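Local coordinates for Acarbose/maltose binding protein GacH (Streptomyces glaucescens, PDB 3K01) that binds acarbose and an acarbose homologue, and probably maltose, as the solute receptor of an ABC transporter, at residues F146-K149 against E150-T153; T400-A403 against Y404-L407. All blocks are in the same frame, centred on the assembly; numbering follows the deposited sequence. Where two conformers were deposited one is given.

In the fold
Both contacts are local, made between neighbours along one run of chain, and their centres lie about 40 Å apart, with the nearest atoms about 23 Å from each other. Contact 1 sits where strand 132-148 gives way to helix 149-155; contact 2 lies wholly within helix 393-407, near the end of the chain. Each is partly buried. In contact 1 Leu151 and Leu152 pack against helix 163-177, and Leu152 also against strand 254-259, while backbone carbonyls do most of the polar work. In contact 2 a tyrosine and a threonine face helix 376-387, while charged side chains and a water occupy the other flank.

Contact 1: residues F146-K149 against E150-T153; sequences FYNK and ELLT
Leu152 N donates back to Asn148 O across the change from strand to helix, at 3.1 Å and in a nearly straight bond, N-H...O angle 168°. The chain passes from extended to helical between Asn148 and Lys149, and the first helical bonds run back over that junction. One residue on, Thr153 N reaches Lys149 O at 2.8 Å, and the hydroxyl of the same threonine turns back onto that oxygen, with OG1 also 2.8 Å from Lys149 O. The backbone donor is tilted only modestly from the carbonyl plane, whereas OG1 stands well above it, 42° out, so two donors of one residue grip a single acceptor from different directions.

This is a strand-to-helix junction on strand 132-148 of the solute-binding fold, with Asn148 at the N-cap of helix 149-155. The asparagine side chain is carried forward over the first turn, where its CG comes within 3.6 Å of Leu151 CG. Glu150 N is taken up by Asn278 OD1, so a loop residue accepts an N-H of the first turn.

Leu152 lies on a different side of the turn. Its CD1 rests 3.4 Å from Asn148 O, and its CD2 meets Tyr147 CD2 at 3.9 Å, the two side chains crossing at about a right angle. The tyrosine CG sits between its backbone N and carbonyl carbon (chi1 58°), which brings CB and ring atom CD2 up to the leucine methyl CD2, and that methyl meets the ring obliquely. Behind this pair Leu152 packs on Ala255 of strand 254-259 and on Ile173 of helix 163-177, while Tyr147 touches Met256.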
ATOM      1  N   PHE A 146       3.125 -14.755  -1.288  1.00  5.70           N
ATOM      2  CA  PHE A 146       3.650 -15.392  -2.502  1.00  5.41           C
ATOM      3  C   PHE A 146       4.070 -16.818  -2.150  1.00  6.01           C
ATOM      4  O   PHE A 146       4.636 -17.067  -1.082  1.00  6.23           O
ATOM      5  CB  PHE A 146       4.914 -14.682  -2.985  1.00  6.24           C
ATOM      6  CG  PHE A 146       4.708 -13.341  -3.635  1.00  5.39           C
ATOM      7  CD1 PHE A 146       5.445 -13.028  -4.758  1.00  6.11           C
ATOM      8  CD2 PHE A 146       3.862 -12.353  -3.115  1.00  6.22           C
ATOM      9  CE1 PHE A 146       5.356 -11.790  -5.382  1.00  6.24           C
ATOM     10  CE2 PHE A 146       3.750 -11.109  -3.748  1.00  6.90           C
ATOM     11  CZ  PHE A 146       4.498 -10.844  -4.897  1.00  6.72           C
ATOM     12  N   TYR A 147       3.825 -17.766  -3.041  1.00  5.96           N
ATOM     13  CA  TYR A 147       4.228 -19.141  -2.780  1.00  5.81           C
ATOM     14  C   TYR A 147       4.746 -19.816  -4.045  1.00  6.05           C
ATOM     15  O   TYR A 147       4.326 -19.530  -5.168  1.00  6.05           O
ATOM     16  CB  TYR A 147       3.107 -19.969  -2.115  1.00  6.40           C
ATOM     17  CG  TYR A 147       1.813 -20.066  -2.870  1.00  6.57           C
ATOM     18  CD1 TYR A 147       0.839 -19.070  -2.755  1.00  7.08           C
ATOM     19  CD2 TYR A 147       1.543 -21.187  -3.672  1.00  7.53           C
ATOM     20  CE1 TYR A 147      -0.358 -19.176  -3.433  1.00  9.00           C
ATOM     21  CE2 TYR A 147       0.360 -21.287  -4.342  1.00  9.05           C
ATOM     22  CZ  TYR A 147      -0.580 -20.284  -4.211  1.00  8.71           C
ATOM     23  OH  TYR A 147      -1.788 -20.367  -4.892  1.00 11.31           O
ATOM     24  N   ASN A 148       5.688 -20.730  -3.829  1.00  5.47           N
ATOM     25  CA  ASN A 148       6.265 -21.577  -4.859  1.00  5.29           C
ATOM     26  C   ASN A 148       5.358 -22.791  -5.007  1.00  6.19           C
ATOM     27  O   ASN A 148       5.279 -23.650  -4.124  1.00  5.63           O
ATOM     28  CB  ASN A 148       7.675 -21.973  -4.400  1.00  5.91           C
ATOM     29  CG  ASN A 148       8.455 -22.781  -5.432  1.00  5.54           C
ATOM     30  OD1 ASN A 148       9.702 -22.576  -5.603  1.00  8.98           O
ATOM     31  ND2 ASN A 148       7.797 -23.721  -6.059  1.00  3.96           N
ATOM     32  N   LYS A 149       4.647 -22.859  -6.133  1.00  5.91           N
ATOM     33  CA  LYS A 149       3.655 -23.925  -6.304  1.00  6.63           C
ATOM     34  C   LYS A 149       4.285 -25.304  -6.278  1.00  6.27           C
ATOM     35  O   LYS A 149       3.741 -26.209  -5.657  1.00  6.99           O
ATOM     36  CB  LYS A 149       2.844 -23.730  -7.583  1.00  7.09           C
ATOM     37  CG  LYS A 149       1.895 -22.545  -7.515  1.00  9.23           C
ATOM     38  CD  LYS A 149       1.079 -22.404  -8.793  1.00 12.07           C
ATOM     39  CE  LYS A 149       0.144 -21.211  -8.705  1.00 15.40           C
ATOM     40  NZ  LYS A 149      -1.011 -21.305  -9.653  1.00 20.15           N
ATOM     41  N   GLU A 150       5.441 -25.462  -6.915  1.00  6.36           N
ATOM     42  CA  GLU A 150       6.080 -26.767  -6.992  1.00  7.14           C
ATOM     43  C   GLU A 150       6.524 -27.236  -5.617  1.00  7.03           C
ATOM     44  O   GLU A 150       6.410 -28.417  -5.309  1.00  8.02           O
ATOM     45  CB  GLU A 150       7.245 -26.736  -7.963  1.00  8.11           C
ATOM     46  CG  GLU A 150       7.870 -28.103  -8.187  1.00 10.23           C
ATOM     47  CD  GLU A 150       9.025 -28.412  -7.269  1.00 12.49           C
ATOM     48  OE1 GLU A 150       9.667 -27.510  -6.663  1.00 12.05           O
ATOM     49  OE2 GLU A 150       9.332 -29.627  -7.149  1.00 13.69           O
ATOM     50  N   LEU A 151       7.073 -26.338  -4.787  1.00  6.91           N
ATOM     51  CA  LEU A 151       7.482 -26.776  -3.456  1.00  7.45           C
ATOM     52  C   LEU A 151       6.291 -27.165  -2.603  1.00  7.80           C
ATOM     53  O   LEU A 151       6.327 -28.167  -1.884  1.00  8.09           O
ATOM     54  CB  LEU A 151       8.337 -25.712  -2.757  1.00  7.41           C
ATOM     55  CG  LEU A 151       9.733 -25.482  -3.355  1.00  7.42           C
ATOM     56  CD1 LEU A 151      10.407 -24.300  -2.638  1.00  9.29           C
ATOM     57  CD2 LEU A 151      10.615 -26.728  -3.228  1.00  9.02           C
ATOM     58  N   LEU A 152       5.206 -26.408  -2.690  1.00  7.41           N
ATOM     59  CA  LEU A 152       4.024 -26.793  -1.915  1.00  7.97           C
ATOM     60  C   LEU A 152       3.423 -28.098  -2.439  1.00  8.29           C
ATOM     61  O   LEU A 152       2.983 -28.944  -1.650  1.00  8.72           O
ATOM     62  CB  LEU A 152       2.966 -25.693  -1.876  1.00  7.73           C
ATOM     63  CG  LEU A 152       3.119 -24.633  -0.755  1.00  9.07           C
ATOM     64  CD1 LEU A 152       4.415 -23.827  -0.859  1.00  9.48           C
ATOM     65  CD2 LEU A 152       1.910 -23.709  -0.712  1.00  8.92           C
ATOM     66  N   THR A 153       3.435 -28.280  -3.755  1.00  8.46           N
ATOM     67  CA  THR A 153       2.881 -29.494  -4.355  1.00  9.86           C
ATOM     68  C   THR A 153       3.736 -30.677  -3.961  1.00  9.82           C
ATOM     69  O   THR A 153       3.200 -31.732  -3.553  1.00 11.15           O
ATOM     70  CB  THR A 153       2.830 -29.350  -5.878  1.00  9.53           C
ATOM     71  OG1 THR A 153       1.933 -28.303  -6.188  1.00 10.74           O
ATOM     72  CG2 THR A 153       2.289 -30.633  -6.533  1.00  9.99           C
TER

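Contact 2: residues T400-A403 against Y404-L407; sequences TGDA and YRKL
Tyr404 has its CG beside the backbone N (chi1 -74°), and this lays the ring back along the helix next to Thr400, whose CG2 is turned anti to its own N. The two side chains run the same way, and the threonine methyl lies over one face of the ring, 4.2 Å from CG2 to the centroid of Tyr404, a CH-pi contact. Ring atom CD1 also passes 3.3 Å from Thr400 O, the carbonyl that accepts from Tyr404 N in the ordinary i to i+4 pattern.

Tyr404 OH goes on to Leu375 O, and Thr400 OG1 to Ala396 O and Tyr222 OH, so both hydroxyls on this buried side of helix 393-407 are satisfied. Pro378 and Ile379 of helix 376-387 lie against the tyrosine.

On the outer flank Arg405 extends back past Gly401. In the conformers given, its NH1 lies 3.8 Å from Asp402 OD1, a long and doubtful salt bridge, with the carboxylate and guanidinium planes 71° apart. Its stronger partners are Asp214 and the C-terminal carboxylate of Lys412. Asp402 O accepts from Lys406 N at 3.0 Å and from a water, 2.7 Å away, which in turn accepts from Lys406 NZ. The arginine is thus probably held chiefly by carboxylates beyond this turn, with Asp402 adding at most a weak electrostatic pull.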
ATOM      1  N   THR A 400       6.517   0.577  21.847  1.00  7.75           N
ATOM      2  CA  THR A 400       5.850   1.104  20.647  1.00  8.33           C
ATOM      3  C   THR A 400       4.750   2.080  21.100  1.00  8.45           C
ATOM      4  O   THR A 400       4.618   3.182  20.577  1.00  8.92           O
ATOM      5  CB  THR A 400       5.250  -0.024  19.783  1.00  8.45           C
ATOM      6  OG1 THR A 400       6.248  -1.024  19.533  1.00  8.01           O
ATOM      7  CG2 THR A 400       4.808   0.502  18.423  1.00  7.82           C
ATOM      8  N   GLY A 401       3.960   1.672  22.084  1.00  8.38           N
ATOM      9  CA  GLY A 401       2.869   2.515  22.587  1.00  8.84           C
ATOM     10  C   GLY A 401       3.380   3.805  23.200  1.00  8.83           C
ATOM     11  O   GLY A 401       2.800   4.871  22.986  1.00  9.29           O
ATOM     12  N   ASP A 402       4.473   3.729  23.952  1.00  9.21           N
ATOM     13  CA  ASP A 402       5.039   4.923  24.565  0.50 10.37           C
ATOM     14  C   ASP A 402       5.516   5.883  23.494  1.00 10.12           C
ATOM     15  O   ASP A 402       5.303   7.091  23.609  1.00 10.24           O
ATOM     16  CB  ASP A 402       6.198   4.576  25.494  0.50 11.07           C
ATOM     17  CG  ASP A 402       5.744   3.958  26.795  0.50 13.12           C
ATOM     18  OD1 ASP A 402       4.522   3.905  27.056  0.50 13.70           O
ATOM     19  OD2 ASP A 402       6.628   3.523  27.560  0.50 17.08           O
ATOM     20  N   ALA A 403       6.172   5.364  22.450  1.00  8.62           N
ATOM     21  CA  ALA A 403       6.635   6.211  21.370  1.00  8.33           C
ATOM     22  C   ALA A 403       5.418   6.854  20.697  1.00  7.90           C
ATOM     23  O   ALA A 403       5.463   8.043  20.332  1.00  8.90           O
ATOM     24  CB  ALA A 403       7.467   5.406  20.367  1.00  9.40           C
ATOM     25  N   TYR A 404       4.327   6.109  20.525  1.00  8.71           N
ATOM     26  CA  TYR A 404       3.126   6.699  19.899  1.00  9.94           C
ATOM     27  C   TYR A 404       2.525   7.801  20.775  1.00 10.52           C
ATOM     28  O   TYR A 404       2.142   8.856  20.249  1.00 10.24           O
ATOM     29  CB  TYR A 404       2.057   5.657  19.611  1.00  9.27           C
ATOM     30  CG  TYR A 404       2.341   4.742  18.434  1.00  8.12           C
ATOM     31  CD1 TYR A 404       3.591   4.690  17.825  1.00  8.15           C
ATOM     32  CD2 TYR A 404       1.356   3.900  17.979  1.00  8.04           C
ATOM     33  CE1 TYR A 404       3.808   3.805  16.746  1.00  7.22           C
ATOM     34  CE2 TYR A 404       1.578   3.021  16.919  1.00  8.14           C
ATOM     35  CZ  TYR A 404       2.790   3.003  16.304  1.00  7.48           C
ATOM     36  OH  TYR A 404       3.010   2.143  15.251  1.00  8.85           O
ATOM     37  N   ARG A 405       2.437   7.600  22.092  1.00 11.20           N
ATOM     38  CA  ARG A 405       1.902   8.650  22.977  0.50 12.38           C
ATOM     39  C   ARG A 405       2.772   9.903  22.928  1.00 13.40           C
ATOM     40  O   ARG A 405       2.271  11.028  23.015  1.00 13.40           O
ATOM     41  CB  ARG A 405       1.725   8.129  24.409  0.50 12.81           C
ATOM     42  CG  ARG A 405       0.646   7.066  24.485  0.50 12.99           C
ATOM     43  CD  ARG A 405       0.354   6.510  25.884  0.50 13.21           C
ATOM     44  NE  ARG A 405      -0.595   5.398  25.767  0.50 12.15           N
ATOM     45  CZ  ARG A 405      -0.245   4.126  25.582  0.50 12.33           C
ATOM     46  NH1 ARG A 405       1.035   3.786  25.553  0.50 15.75           N
ATOM     47  NH2 ARG A 405      -1.171   3.186  25.469  0.50 13.22           N
ATOM     48  N   LYS A 406       4.075   9.733  22.765  1.00 13.21           N
ATOM     49  CA  LYS A 406       4.967  10.883  22.659  1.00 15.34           C
ATOM     50  C   LYS A 406       4.784  11.628  21.334  1.00 15.44           C
ATOM     51  O   LYS A 406       4.841  12.869  21.299  1.00 15.49           O
ATOM     52  CB  LYS A 406       6.419  10.447  22.835  1.00 17.06           C
ATOM     53  CG  LYS A 406       6.792  10.163  24.274  1.00 20.84           C
ATOM     54  CD  LYS A 406       8.194   9.591  24.371  1.00 26.83           C
ATOM     55  CE  LYS A 406       8.726   9.668  25.803  1.00 29.22           C
ATOM     56  NZ  LYS A 406       8.113   8.652  26.702  1.00 32.23           N
ATOM     57  N   LEU A 407       4.555  10.889  20.247  1.00 14.42           N
ATOM     58  CA  LEU A 407       4.309  11.454  18.908  1.00 15.28           C
ATOM     59  C   LEU A 407       2.944  12.134  18.795  1.00 14.86           C
ATOM     60  O   LEU A 407       2.800  13.148  18.085  1.00 15.58           O
ATOM     61  CB  LEU A 407       4.325  10.333  17.857  1.00 16.06           C
ATOM     62  CG  LEU A 407       5.683   9.802  17.469  1.00 16.93           C
ATOM     63  CD1 LEU A 407       5.440   8.522  16.684  1.00 15.79           C
ATOM     64  CD2 LEU A 407       6.474  10.848  16.664  1.00 18.99           C
TER
HETATM   65  O   HOH W   1       5.157   8.256  26.089  1.00 27.59           O